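PDB 2AAN: auracyanin A from Chloroflexus aurantiacus, which carries electrons as a blue copper protein, probably accepting them from the membrane-embedded alternative complex III. Local coordinates for residues 44-49 with 106-111. Sequence-based numbering, arbitrary orientation.
Sequences TVTIRF and TVEVTF
Val45 and Phe111 pair in the tightly packed part of this antiparallel contact. Val45 N donates to Phe111 O at 2.9 Å, and Phe111 N returns a bond to Val45 O. With CG between the backbone N and carbonyl carbon (chi1 66°), the Phe111 side chain starts off toward Val45. The ring lies beside Val45, whose CB makes a CH-pi contact over one face, 4.2 Å from the centroid. Ile47 CG1 meets the same ring at its edge, 3.7 Å from Phe111 CE2. Paired backbone bonds recur at Ile47 with Val109 and at Phe49 with Val107. The strands belong to the cupredoxin fold, a beta sandwich. Strand 44-50 is the middle of a three-stranded sheet, beside 19-24. The apolar face packs inward, where Val45 meets Val39 and Ile47 meets Leu37 of strand 36-39. Phe49 touches the copper ligand His58, so this face reaches the metal site. The other face is polar and more open to solvent. Thr46 OG1 and Thr110 OG1 share a hydrogen bond of 2.8 Å. Arg48 and Glu108 are held more loosely: the hydrogen bond in their salt bridge is weak, NH1 of Arg48 lying 3.4 Å from OE1 of Glu108. The carboxylate meets the guanidinium edge turned across it (planes 89° apart), not as a coplanar, two-bonded pair. Thr106 CG2 lies over the guanidinium centre, and a water bridges Thr106 OG1 and, weakly, Arg48 NH2.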
ATOM      1  N   THR A  44     -14.165   1.065  -9.054  1.00 18.96           N
ATOM      2  CA  THR A  44     -13.152   2.123  -9.050  1.00 22.60           C
ATOM      3  C   THR A  44     -12.955   2.611  -7.612  1.00 22.55           C
ATOM      4  O   THR A  44     -13.891   3.151  -6.985  1.00 18.65           O
ATOM      5  CB  THR A  44     -13.502   3.336  -9.981  1.00 23.78           C
ATOM      6  OG1 THR A  44     -13.692   2.881 -11.319  1.00 18.50           O
ATOM      7  CG2 THR A  44     -12.375   4.366  -9.990  1.00 21.01           C
ATOM      8  N   VAL A  45     -11.738   2.386  -7.113  1.00 17.66           N
ATOM      9  CA  VAL A  45     -11.309   2.696  -5.752  1.00 22.05           C
ATOM     10  C   VAL A  45     -10.195   3.739  -5.811  1.00 13.85           C
ATOM     11  O   VAL A  45      -9.203   3.549  -6.523  1.00 15.45           O
ATOM     12  CB  VAL A  45     -10.714   1.449  -5.027  1.00 18.34           C
ATOM     13  CG1 VAL A  45     -10.362   1.807  -3.527  1.00 17.90           C
ATOM     14  CG2 VAL A  45     -11.653   0.271  -5.117  1.00 24.58           C
ATOM     15  N   THR A  46     -10.400   4.867  -5.135  1.00 12.92           N
ATOM     16  CA  THR A  46      -9.347   5.829  -4.890  1.00 16.13           C
ATOM     17  C   THR A  46      -8.925   5.635  -3.422  1.00 20.94           C
ATOM     18  O   THR A  46      -9.722   5.795  -2.511  1.00 16.05           O
ATOM     19  CB  THR A  46      -9.786   7.298  -5.171  1.00 19.37           C
ATOM     20  OG1 THR A  46     -10.172   7.447  -6.560  1.00 18.92           O
ATOM     21  CG2 THR A  46      -8.622   8.265  -4.855  1.00 17.59           C
ATOM     22  N   ILE A  47      -7.687   5.229  -3.218  1.00 14.31           N
ATOM     23  CA  ILE A  47      -7.084   5.228  -1.884  1.00 11.50           C
ATOM     24  C   ILE A  47      -6.451   6.591  -1.644  1.00 12.53           C
ATOM     25  O   ILE A  47      -5.642   7.068  -2.441  1.00 19.22           O
ATOM     26  CB  ILE A  47      -6.026   4.096  -1.741  1.00 17.46           C
ATOM     27  CG1 ILE A  47      -6.686   2.717  -1.887  1.00 20.27           C
ATOM     28  CG2 ILE A  47      -5.257   4.261  -0.427  1.00 24.69           C
ATOM     29  CD1 ILE A  47      -7.446   2.269  -0.712  1.00 21.81           C
ATOM     30  N   ARG A  48      -6.923   7.249  -0.611  1.00 14.15           N
ATOM     31  CA  ARG A  48      -6.371   8.498  -0.167  1.00 18.05           C
ATOM     32  C   ARG A  48      -5.616   8.204   1.127  1.00 19.34           C
ATOM     33  O   ARG A  48      -6.201   8.003   2.180  1.00 14.74           O
ATOM     34  CB  ARG A  48      -7.489   9.507   0.041  1.00 18.84           C
ATOM     35  CG  ARG A  48      -7.014  10.908   0.422  1.00 24.43           C
ATOM     36  CD  ARG A  48      -8.182  11.895   0.467  1.00 34.34           C
ATOM     37  NE  ARG A  48      -7.783  13.174   1.050  1.00 43.97           N
ATOM     38  CZ  ARG A  48      -7.161  14.158   0.394  1.00 52.87           C
ATOM     39  NH1 ARG A  48      -6.856  14.046  -0.904  1.00 53.03           N
ATOM     40  NH2 ARG A  48      -6.838  15.275   1.046  1.00 54.25           N
ATOM     41  N   PHE A  49      -4.300   8.141   1.012  1.00 13.82           N
ATOM     42  CA  PHE A  49      -3.435   7.736   2.088  1.00 15.58           C
ATOM     43  C   PHE A  49      -2.837   8.952   2.726  1.00 16.65           C
ATOM     44  O   PHE A  49      -2.159   9.729   2.083  1.00 17.13           O
ATOM     45  CB  PHE A  49      -2.353   6.833   1.533  1.00 16.98           C
ATOM     46  CG  PHE A  49      -1.343   6.398   2.533  1.00 10.52           C
ATOM     47  CD1 PHE A  49      -1.712   5.837   3.723  1.00 12.68           C
ATOM     48  CD2 PHE A  49       0.014   6.544   2.265  1.00 25.43           C
ATOM     49  CE1 PHE A  49      -0.774   5.386   4.640  1.00 16.53           C
ATOM     50  CE2 PHE A  49       0.960   6.122   3.189  1.00 30.50           C
ATOM     51  CZ  PHE A  49       0.543   5.554   4.410  1.00 22.18           C
ATOM     52  N   THR A 106      -0.484  13.826   2.087  1.00 16.51           N
ATOM     53  CA  THR A 106      -1.545  12.937   1.605  1.00 14.73           C
ATOM     54  C   THR A 106      -1.340  12.655   0.146  1.00 17.68           C
ATOM     55  O   THR A 106      -1.158  13.563  -0.638  1.00 20.49           O
ATOM     56  CB  THR A 106      -2.956  13.530   1.825  1.00 19.62           C
ATOM     57  OG1 THR A 106      -3.207  13.639   3.229  1.00 25.04           O
ATOM     58  CG2 THR A 106      -4.046  12.639   1.227  1.00 19.85           C
ATOM     59  N   VAL A 107      -1.431  11.386  -0.221  1.00 14.07           N
ATOM     60  CA  VAL A 107      -1.264  10.952  -1.580  1.00 14.27           C
ATOM     61  C   VAL A 107      -2.466  10.107  -1.977  1.00 19.14           C
ATOM     62  O   VAL A 107      -3.236   9.650  -1.137  1.00 20.08           O
ATOM     63  CB  VAL A 107       0.031  10.173  -1.771  1.00 19.08           C
ATOM     64  CG1 VAL A 107       1.230  11.022  -1.332  1.00 18.84           C
ATOM     65  CG2 VAL A 107       0.021   8.858  -1.010  1.00 19.29           C
ATOM     66  N   GLU A 108      -2.642   9.911  -3.273  1.00 15.89           N
ATOM     67  CA  GLU A 108      -3.776   9.123  -3.764  1.00 14.71           C
ATOM     68  C   GLU A 108      -3.343   8.175  -4.822  1.00 15.64           C
ATOM     69  O   GLU A 108      -2.475   8.472  -5.630  1.00 20.36           O
ATOM     70  CB  GLU A 108      -4.874  10.005  -4.389  1.00 18.14           C
ATOM     71  CG  GLU A 108      -5.516  10.992  -3.419  1.00 25.03           C
ATOM     72  CD  GLU A 108      -6.765  11.679  -4.003  1.00 33.01           C
ATOM     73  OE1 GLU A 108      -7.770  11.794  -3.252  1.00 40.83           O
ATOM     74  OE2 GLU A 108      -6.728  12.102  -5.194  1.00 34.54           O
ATOM     75  N   VAL A 109      -4.000   7.038  -4.844  1.00 14.41           N
ATOM     76  CA  VAL A 109      -3.950   6.141  -6.003  1.00 12.40           C
ATOM     77  C   VAL A 109      -5.345   5.654  -6.354  1.00 18.91           C
ATOM     78  O   VAL A 109      -6.057   5.186  -5.490  1.00 19.25           O
ATOM     79  CB  VAL A 109      -3.017   4.928  -5.765  1.00 13.13           C
ATOM     80  CG1 VAL A 109      -3.215   4.352  -4.395  1.00 18.90           C
ATOM     81  CG2 VAL A 109      -3.271   3.857  -6.833  1.00 20.16           C
ATOM     82  N   THR A 110      -5.742   5.804  -7.625  1.00 14.15           N
ATOM     83  CA  THR A 110      -7.007   5.264  -8.121  1.00 13.57           C
ATOM     84  C   THR A 110      -6.735   3.999  -8.926  1.00 20.28           C
ATOM     85  O   THR A 110      -5.844   3.983  -9.794  1.00 14.85           O
ATOM     86  CB  THR A 110      -7.747   6.308  -9.012  1.00 16.38           C
ATOM     87  OG1 THR A 110      -7.954   7.519  -8.265  1.00 17.94           O
ATOM     88  CG2 THR A 110      -9.065   5.802  -9.496  1.00 19.86           C
ATOM     89  N   PHE A 111      -7.473   2.928  -8.629  1.00 14.05           N
ATOM     90  CA  PHE A 111      -7.316   1.671  -9.364  1.00 12.16           C
ATOM     91  C   PHE A 111      -8.664   0.967  -9.499  1.00 14.61           C
ATOM     92  O   PHE A 111      -9.620   1.303  -8.831  1.00 17.70           O
ATOM     93  CB  PHE A 111      -6.289   0.753  -8.688  1.00 13.69           C
ATOM     94  CG  PHE A 111      -6.713   0.246  -7.322  1.00 13.70           C
ATOM     95  CD1 PHE A 111      -7.244  -1.029  -7.162  1.00 17.27           C
ATOM     96  CD2 PHE A 111      -6.525   1.024  -6.187  1.00 16.31           C
ATOM     97  CE1 PHE A 111      -7.613  -1.503  -5.924  1.00 20.58           C
ATOM     98  CE2 PHE A 111      -6.885   0.545  -4.937  1.00 17.92           C
ATOM     99  CZ  PHE A 111      -7.430  -0.705  -4.803  1.00 19.60           C
TER
HETATM  100  O   HOH W   1      -6.042  14.699   4.217  1.00 49.65           O